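Local coordinates for uric acid degradation bifunctional protein PucL (Bacillus subtilis, PDB 6A4M), which oxidises uric acid as a urate oxidase and, as the full bifunctional protein, probably also decarboxylates a later intermediate of urate breakdown, at residues A[33-38]-A[130-135]; A[202-205]-A[209-212]; A[238-243]-A[293-298]. All coordinates share one frame; numbering follows the deposited sequence.

Interaction 1: residues A[33-38]-A[130-135]; sequences DNTVVG and LVFRRS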
loop_
_atom_site.group_PDB
_atom_site.type_symbol
_atom_site.label_atom_id
_atom_site.label_comp_id
_atom_site.label_asym_id
_atom_site.label_seq_id
_atom_site.Cartn_x
_atom_site.Cartn_y
_atom_site.Cartn_z
ATOM N N ASP A 33 11.144 5.797 -9.852
ATOM C CA ASP A 33 12.039 5.392 -10.941
ATOM C C ASP A 33 11.750 3.969 -11.444
ATOM O O ASP A 33 11.982 3.679 -12.616
ATOM C CB ASP A 33 13.513 5.518 -10.521
ATOM C CG ASP A 33 13.994 6.974 -10.447
ATOM O OD1 ASP A 33 13.309 7.886 -10.966
ATOM O OD2 ASP A 33 15.081 7.206 -9.871
ATOM N N ASN A 34 11.238 3.102 -10.564
ATOM C CA ASN A 34 10.894 1.709 -10.887
ATOM C C ASN A 34 12.081 0.917 -11.471
ATOM O O ASN A 34 11.904 0.046 -12.324
ATOM C CB ASN A 34 9.663 1.649 -11.823
ATOM C CG ASN A 34 8.341 1.901 -11.104
ATOM O OD1 ASN A 34 8.241 1.812 -9.876
ATOM N ND2 ASN A 34 7.300 2.188 -11.887
ATOM N N THR A 35 13.285 1.217 -10.984
ATOM C CA THR A 35 14.510 0.548 -11.436
ATOM C C THR A 35 14.495 -0.935 -11.078
ATOM O O THR A 35 14.950 -1.769 -11.856
ATOM C CB THR A 35 15.761 1.197 -10.817
ATOM O OG1 THR A 35 15.752 2.599 -11.091
ATOM C CG2 THR A 35 17.038 0.584 -11.373
ATOM N N VAL A 36 13.998 -1.247 -9.886
ATOM C CA VAL A 36 13.718 -2.623 -9.488
ATOM C C VAL A 36 12.403 -2.655 -8.703
ATOM O O VAL A 36 12.168 -1.833 -7.816
ATOM C CB VAL A 36 14.892 -3.259 -8.702
ATOM C CG1 VAL A 36 15.278 -2.430 -7.482
ATOM C CG2 VAL A 36 14.571 -4.696 -8.309
ATOM N N VAL A 37 11.545 -3.594 -9.082
ATOM C CA VAL A 37 10.210 -3.740 -8.527
ATOM C C VAL A 37 10.022 -5.215 -8.186
ATOM O O VAL A 37 10.393 -6.091 -8.971
ATOM C CB VAL A 37 9.141 -3.278 -9.543
ATOM C CG1 VAL A 37 7.728 -3.606 -9.063
ATOM C CG2 VAL A 37 9.284 -1.783 -9.806
ATOM N N GLY A 38 9.462 -5.479 -7.011
ATOM C CA GLY A 38 9.150 -6.831 -6.577
ATOM C C GLY A 38 7.689 -6.899 -6.199
ATOM O O GLY A 38 7.163 -5.972 -5.581
ATOM N N LEU A 130 21.567 2.249 -8.436
ATOM C CA LEU A 130 21.988 0.851 -8.581
ATOM C C LEU A 130 21.739 0.006 -7.325
ATOM O O LEU A 130 21.189 -1.087 -7.426
ATOM C CB LEU A 130 23.478 0.790 -8.941
ATOM C CG LEU A 130 23.943 1.626 -10.142
ATOM C CD1 LEU A 130 25.440 1.457 -10.349
ATOM C CD2 LEU A 130 23.185 1.255 -11.412
ATOM N N VAL A 131 22.157 0.502 -6.159
ATOM C CA VAL A 131 22.081 -0.256 -4.899
ATOM C C VAL A 131 20.787 0.063 -4.148
ATOM O O VAL A 131 20.501 1.228 -3.867
ATOM C CB VAL A 131 23.297 0.036 -3.985
ATOM C CG1 VAL A 131 23.279 -0.863 -2.751
ATOM C CG2 VAL A 131 24.601 -0.142 -4.756
ATOM N N PHE A 132 20.024 -0.980 -3.814
ATOM C CA PHE A 132 18.737 -0.840 -3.131
ATOM C C PHE A 132 18.643 -1.767 -1.922
ATOM O O PHE A 132 19.039 -2.927 -1.995
ATOM C CB PHE A 132 17.589 -1.169 -4.087
ATOM C CG PHE A 132 17.485 -0.237 -5.260
ATOM C CD1 PHE A 132 18.218 -0.475 -6.417
ATOM C CD2 PHE A 132 16.645 0.869 -5.217
ATOM C CE1 PHE A 132 18.126 0.380 -7.504
ATOM C CE2 PHE A 132 16.545 1.728 -6.307
ATOM C CZ PHE A 132 17.289 1.483 -7.451
ATOM N N ARG A 133 18.117 -1.248 -0.816
ATOM C CA ARG A 133 17.709 -2.082 0.317
ATOM C C ARG A 133 16.380 -2.760 -0.022
ATOM O O ARG A 133 15.501 -2.129 -0.604
ATOM C CB ARG A 133 17.556 -1.250 1.603
ATOM C CG ARG A 133 16.869 -1.986 2.756
ATOM C CD ARG A 133 17.116 -1.328 4.107
ATOM N NE ARG A 133 16.714 0.079 4.091
ATOM C CZ ARG A 133 17.503 1.140 4.297
ATOM N NH1 ARG A 133 18.798 1.031 4.590
ATOM N NH2 ARG A 133 16.968 2.353 4.224
ATOM N N ARG A 134 16.251 -4.036 0.341
ATOM C CA ARG A 134 14.953 -4.723 0.367
ATOM C C ARG A 134 14.337 -4.421 1.738
ATOM O O ARG A 134 14.890 -4.804 2.773
ATOM C CB ARG A 134 15.111 -6.232 0.053
ATOM C CG ARG A 134 14.326 -7.259 0.878
ATOM C CD ARG A 134 12.815 -7.097 0.850
ATOM N NE ARG A 134 12.128 -8.388 0.976
ATOM C CZ ARG A 134 10.909 -8.579 1.493
ATOM N NH1 ARG A 134 10.176 -7.571 1.983
ATOM N NH2 ARG A 134 10.412 -9.812 1.530
ATOM N N SER A 135 13.211 -3.709 1.733
ATOM C CA SER A 135 12.588 -3.218 2.966
ATOM C C SER A 135 11.590 -4.218 3.539
ATOM O O SER A 135 10.845 -4.855 2.797
ATOM C CB SER A 135 11.884 -1.880 2.725
ATOM O OG SER A 135 11.351 -1.363 3.938
#

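Interaction 2: residues A[202-205]-A[209-212]; sequences WQYE and DSYA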
loop_
_atom_site.group_PDB
_atom_site.type_symbol
_atom_site.label_atom_id
_atom_site.label_comp_id
_atom_site.label_asym_id
_atom_site.label_seq_id
_atom_site.Cartn_x
_atom_site.Cartn_y
_atom_site.Cartn_z
ATOM N N TRP A 202 -7.924 2.148 0.332
ATOM C CA TRP A 202 -8.710 3.154 -0.386
ATOM C C TRP A 202 -9.282 2.613 -1.699
ATOM O O TRP A 202 -8.645 1.809 -2.390
ATOM C CB TRP A 202 -7.876 4.416 -0.645
ATOM C CG TRP A 202 -6.607 4.183 -1.399
ATOM C CD1 TRP A 202 -6.437 4.230 -2.754
ATOM C CD2 TRP A 202 -5.322 3.875 -0.845
ATOM N NE1 TRP A 202 -5.127 3.967 -3.080
ATOM C CE2 TRP A 202 -4.420 3.746 -1.929
ATOM C CE3 TRP A 202 -4.842 3.692 0.460
ATOM C CZ2 TRP A 202 -3.066 3.444 -1.745
ATOM C CZ3 TRP A 202 -3.493 3.393 0.642
ATOM C CH2 TRP A 202 -2.621 3.272 -0.457
ATOM N N GLN A 203 -10.495 3.059 -2.022
ATOM C CA GLN A 203 -11.182 2.686 -3.255
ATOM C C GLN A 203 -11.388 3.931 -4.108
ATOM O O GLN A 203 -11.771 4.986 -3.594
ATOM C CB GLN A 203 -12.530 2.033 -2.943
ATOM C CG GLN A 203 -12.406 0.682 -2.259
ATOM C CD GLN A 203 -13.750 0.021 -2.014
ATOM O OE1 GLN A 203 -14.615 0.581 -1.345
ATOM N NE2 GLN A 203 -13.927 -1.183 -2.549
ATOM N N TYR A 204 -11.126 3.800 -5.406
ATOM C CA TYR A 204 -11.313 4.895 -6.355
ATOM C C TYR A 204 -12.765 4.940 -6.823
ATOM O O TYR A 204 -13.403 3.900 -6.978
ATOM C CB TYR A 204 -10.420 4.713 -7.580
ATOM C CG TYR A 204 -8.937 4.857 -7.337
ATOM C CD1 TYR A 204 -8.185 3.800 -6.823
ATOM C CD2 TYR A 204 -8.272 6.039 -7.659
ATOM C CE1 TYR A 204 -6.816 3.925 -6.622
ATOM C CE2 TYR A 204 -6.907 6.173 -7.461
ATOM C CZ TYR A 204 -6.183 5.116 -6.942
ATOM O OH TYR A 204 -4.829 5.246 -6.753
ATOM N N GLU A 205 -13.271 6.150 -7.051
ATOM C CA GLU A 205 -14.563 6.342 -7.717
ATOM C C GLU A 205 -14.464 5.814 -9.149
ATOM O O GLU A 205 -15.320 5.057 -9.604
ATOM C CB GLU A 205 -14.956 7.825 -7.728
ATOM C CG GLU A 205 -16.413 8.094 -8.101
ATOM C CD GLU A 205 -16.672 9.529 -8.537
ATOM O OE1 GLU A 205 -15.875 10.432 -8.199
ATOM O OE2 GLU A 205 -17.687 9.759 -9.228
ATOM N N ASP A 209 -8.406 5.271 -12.688
ATOM C CA ASP A 209 -7.475 6.169 -11.985
ATOM C C ASP A 209 -6.435 5.412 -11.154
ATOM O O ASP A 209 -5.371 5.950 -10.849
ATOM C CB ASP A 209 -8.232 7.129 -11.059
ATOM C CG ASP A 209 -9.174 8.062 -11.802
ATOM O OD1 ASP A 209 -9.245 8.012 -13.048
ATOM O OD2 ASP A 209 -9.854 8.859 -11.125
ATOM N N SER A 210 -6.760 4.173 -10.781
ATOM C CA SER A 210 -5.861 3.299 -10.035
ATOM C C SER A 210 -4.589 2.862 -10.778
ATOM O O SER A 210 -3.602 2.528 -10.125
ATOM C CB SER A 210 -6.625 2.050 -9.583
ATOM O OG SER A 210 -5.859 1.283 -8.680
ATOM N N TYR A 211 -4.603 2.861 -12.112
ATOM C CA TYR A 211 -3.486 2.293 -12.903
ATOM C C TYR A 211 -2.406 3.318 -13.285
ATOM O O TYR A 211 -1.381 2.940 -13.857
ATOM C CB TYR A 211 -4.005 1.570 -14.164
ATOM C CG TYR A 211 -5.299 0.806 -13.947
ATOM C CD1 TYR A 211 -5.479 0.001 -12.815
ATOM C CD2 TYR A 211 -6.351 0.898 -14.861
ATOM C CE1 TYR A 211 -6.667 -0.681 -12.600
ATOM C CE2 TYR A 211 -7.540 0.211 -14.656
ATOM C CZ TYR A 211 -7.696 -0.573 -13.522
ATOM O OH TYR A 211 -8.870 -1.258 -13.303
ATOM N N ALA A 212 -2.640 4.597 -12.970
ATOM C CA ALA A 212 -1.669 5.681 -13.197
ATOM C C ALA A 212 -1.291 5.905 -14.669
ATOM O O ALA A 212 -0.168 6.325 -14.965
ATOM C CB ALA A 212 -0.417 5.462 -12.349
#

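Interaction 3: residues A[238-243]-A[293-298]; sequences PSIQNL and GFQHFT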
loop_
_atom_site.group_PDB
_atom_site.type_symbol
_atom_site.label_atom_id
_atom_site.label_comp_id
_atom_site.label_asym_id
_atom_site.label_seq_id
_atom_site.Cartn_x
_atom_site.Cartn_y
_atom_site.Cartn_z
ATOM N N PRO A 238 -4.405 12.456 20.838
ATOM C CA PRO A 238 -5.648 11.951 20.266
ATOM C C PRO A 238 -5.906 10.476 20.573
ATOM O O PRO A 238 -4.959 9.710 20.787
ATOM C CB PRO A 238 -5.408 12.120 18.765
ATOM C CG PRO A 238 -3.947 11.854 18.609
ATOM C CD PRO A 238 -3.283 12.302 19.889
ATOM N N SER A 239 -7.183 10.098 20.585
ATOM C CA SER A 239 -7.596 8.698 20.663
ATOM C C SER A 239 -7.372 8.035 19.307
ATOM O O SER A 239 -7.144 8.722 18.308
ATOM C CB SER A 239 -9.074 8.605 21.049
ATOM O OG SER A 239 -9.552 7.276 20.929
ATOM N N ILE A 240 -7.444 6.705 19.276
ATOM C CA ILE A 240 -7.218 5.941 18.040
ATOM C C ILE A 240 -8.359 6.132 17.023
ATOM O O ILE A 240 -8.080 6.344 15.841
ATOM C CB ILE A 240 -6.939 4.444 18.330
ATOM C CG1 ILE A 240 -5.608 4.308 19.088
ATOM C CG2 ILE A 240 -6.869 3.631 17.039
ATOM C CD1 ILE A 240 -5.369 2.953 19.717
ATOM N N GLN A 241 -9.618 6.084 17.473
ATOM C CA GLN A 241 -10.762 6.321 16.569
ATOM C C GLN A 241 -10.731 7.748 16.000
ATOM O O GLN A 241 -11.031 7.958 14.827
ATOM C CB GLN A 241 -12.130 5.982 17.223
ATOM C CG GLN A 241 -12.832 7.078 18.044
ATOM C CD GLN A 241 -14.345 7.163 17.820
ATOM O OE1 GLN A 241 -14.857 6.860 16.740
ATOM N NE2 GLN A 241 -15.062 7.608 18.846
ATOM N N ASN A 242 -10.346 8.709 16.839
ATOM C CA ASN A 242 -10.205 10.103 16.429
ATOM C C ASN A 242 -9.020 10.282 15.478
ATOM O O ASN A 242 -9.109 11.036 14.509
ATOM C CB ASN A 242 -10.037 11.002 17.660
ATOM C CG ASN A 242 -10.124 12.477 17.323
ATOM O OD1 ASN A 242 -11.155 12.956 16.849
ATOM N ND2 ASN A 242 -9.040 13.208 17.568
ATOM N N LEU A 243 -7.916 9.590 15.760
ATOM C CA LEU A 243 -6.725 9.631 14.904
ATOM C C LEU A 243 -7.022 9.120 13.495
ATOM O O LEU A 243 -6.720 9.799 12.516
ATOM C CB LEU A 243 -5.577 8.820 15.527
ATOM C CG LEU A 243 -4.299 8.595 14.707
ATOM C CD1 LEU A 243 -3.714 9.903 14.204
ATOM C CD2 LEU A 243 -3.268 7.837 15.529
ATOM N N GLY A 293 -5.759 -4.032 21.555
ATOM C CA GLY A 293 -7.027 -3.486 21.084
ATOM C C GLY A 293 -6.946 -3.227 19.590
ATOM O O GLY A 293 -5.882 -2.887 19.083
ATOM N N PHE A 294 -8.058 -3.400 18.880
ATOM C CA PHE A 294 -8.106 -3.094 17.450
ATOM C C PHE A 294 -9.419 -2.428 17.061
ATOM O O PHE A 294 -10.409 -2.533 17.782
ATOM C CB PHE A 294 -7.843 -4.353 16.603
ATOM C CG PHE A 294 -8.961 -5.361 16.619
ATOM C CD1 PHE A 294 -10.049 -5.233 15.751
ATOM C CD2 PHE A 294 -8.916 -6.459 17.471
ATOM C CE1 PHE A 294 -11.075 -6.163 15.755
ATOM C CE2 PHE A 294 -9.939 -7.396 17.473
ATOM C CZ PHE A 294 -11.020 -7.247 16.616
ATOM N N GLN A 295 -9.401 -1.742 15.919
ATOM C CA GLN A 295 -10.578 -1.074 15.366
ATOM C C GLN A 295 -10.627 -1.242 13.851
ATOM O O GLN A 295 -9.593 -1.174 13.186
ATOM C CB GLN A 295 -10.563 0.419 15.701
ATOM C CG GLN A 295 -10.522 0.737 17.190
ATOM C CD GLN A 295 -10.716 2.219 17.492
ATOM O OE1 GLN A 295 -9.939 2.820 18.240
ATOM N NE2 GLN A 295 -11.760 2.812 16.916
ATOM N N HIS A 296 -11.826 -1.488 13.325
ATOM C CA HIS A 296 -12.096 -1.420 11.892
ATOM C C HIS A 296 -13.074 -0.273 11.670
ATOM O O HIS A 296 -14.154 -0.260 12.262
ATOM C CB HIS A 296 -12.716 -2.715 11.357
ATOM C CG HIS A 296 -11.874 -3.938 11.566
ATOM N ND1 HIS A 296 -10.566 -3.888 12.001
ATOM C CD2 HIS A 296 -12.150 -5.248 11.365
ATOM C CE1 HIS A 296 -10.080 -5.114 12.077
ATOM N NE2 HIS A 296 -11.022 -5.958 11.697
ATOM N N PHE A 297 -12.689 0.691 10.835
ATOM C CA PHE A 297 -13.553 1.821 10.485
ATOM C C PHE A 297 -13.241 2.306 9.075
ATOM O O PHE A 297 -12.082 2.264 8.646
ATOM C CB PHE A 297 -13.361 2.975 11.474
ATOM N N THR A 298 -14.274 2.757 8.361
ATOM C CA THR A 298 -14.098 3.372 7.045
ATOM C C THR A 298 -14.708 4.774 7.049
ATOM O O THR A 298 -15.859 4.947 7.444
ATOM C CB THR A 298 -14.694 2.522 5.888
ATOM O OG1 THR A 298 -16.013 2.974 5.562
ATOM C CG2 THR A 298 -14.729 1.026 6.236
#

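Interaction 1: residues A[33-38]-A[130-135]
V36 sets one methyl on the ring of F132, and T35 meets the same ring obliquely near its far end. The tight part of the contact is the V36 methyl: CG1 stands 3.9 Å from the ring centroid and 19° off the ring normal, a CH-pi contact over one face, shifted toward the rim. Its nearest ring atom is CD1 of F132, 3.7 Å from V36 CG1. The valine torsion explains the placement, since chi1 of 55° tucks CG1 between backbone N and carbonyl carbon and turns that branch to the aromatic side, while CG2 makes no contact with the ring. V36 and F132 approach from opposite directions. T35 and F132, by contrast, cross at about a right angle: T35 CB lies 3.7 Å from F132 CZ, and T35 CG2 is 4.0 Å from F132 CE1. No hydrogen bond links 33-38 to 130-135, so their direct contact is apolar and small, resting on three partly exposed residues.

Beyond this patch the two segments make no further contact, and L130, V131, R133 and R134 are exposed. There R134 NH1 donates to the backbone O of its neighbour S135 at 2.9 Å, with the oxygen close to the guanidinium plane. R133 leads away to a salt bridge with E115, and at the loop end of 33-38 D33 pairs with R129.

F132 also leans on A116 of strand 104-121, which pairs antiparallel with both flanking elements: V131 and R133 bond through the backbone to M117 and E115, and G38 to I112. On strand 36-45, V37 bonds to R12 of strand 3-13 in the same large sheet, and T35, just before the strand, bonds to Y14.

Interaction 2: residues A[202-205]-A[209-212]
S210 and D209 lie against one face of the Y204 ring. S210 CB sits 3.9 Å from the ring centroid, 30° off its normal, in a CH-pi contact; S210 CA is 3.5 Å above the ring plane, displaced toward the rim. The serine's chi1 of -171° places OG beside its carbonyl carbon, on the CE1 side of the ring, with OG 3.5 Å from Y204 CE1. At the CD2 side the methylene of D209 takes over, its CB 3.6 Å from Y204 CD2, while the carboxylate plane stands nearly perpendicular to the ring, 87° from it.

These residues form a loop return after strand 194-204: the chain leaves the antiparallel sheet of the uricase fold and comes back, in a helical backbone shape, over the last tyrosine of that strand. Replacing Y204 by alanine removes both ring and hydroxyl, which would probably leave a gap beside S210 and D209 and the backbone N of V219 without its partner.

In the second shell, V219 N holds the tyrosine hydroxyl by a hydrogen bond to Y204 OH, and R217 positions the D209 carboxylate through a salt bridge to OD2. Y204 also touches L258 of strand 258-267. Further along the loop, Y211 stacks its ring with H89, and its carbonyl oxygen accepts a hydrogen bond from T83 OG1.

Interaction 3: residues A[238-243]-A[293-298]
The shortest sound polar bond here, 2.8 Å from L243 N to S239 O, closes the first turn of the helix whose I240 and Q241 meet Q295 of strand 293-300. S239 holds the N-cap position, and the two residues after it offer the helix side of the contact. Q295 reaches across from the strand with its chain extended beyond CG; chi1 of -58° keeps CG beside the backbone N, and the amide ends against the helix start. Its two ends have different neighbours. OE1 lies by the branched side of the isoleucine, 3.4 Å from I240 CG2, whereas NE2 comes against the methylene of Q241, 3.2 Å from its CB. The side chains of I240 and Q295 approach at a slant rather than end on.

No hydrogen bond joins the two segments. OE1 of Q295 comes to 3.4 Å from Q241 N, but the angle is poor, so the amide rests on the turn by van der Waals contact. The positive end of the helix would probably still attract the oxygen weakly. Q241 is exposed; its chain bends at chi2, and its own amide leads away from the strand.

On the strand itself, H296 ND1 donates to Q295 O at 3.1 Å, meeting that oxygen side-on, above the carbonyl plane and off its lone pairs.

I240 also touches N267, L194 and V196, so the start of the helix rests on strands 258-267 and 194-204. Q295 bonds through its backbone to S265, which places strand 293-300 beside 258-267. A helix laid on an antiparallel sheet in this way is consistent with the T-fold (tunnelling fold) of uricases.

How the interactions relate
All three contacts reach the same antiparallel sheet but sample different depths. Interaction 2 is buried and lies closest to the chain's centre; interactions 1 and 3 are surface contacts on opposite sides of that centre, their own centres about 33 Å apart. Interaction 1 joins two pieces that both pair with strand 104-121, interaction 2 folds a loop back on the end of strand 194-204, and interaction 3 sets a helix start beside strand 293-300. Aromatic faces carry the first two, a methyl over phenylalanine and a serine with backbone over tyrosine, whereas interaction 3 uses a glutamine amide. None has a hydrogen bond between its segments; in interaction 2 buried polar groups find partners just outside.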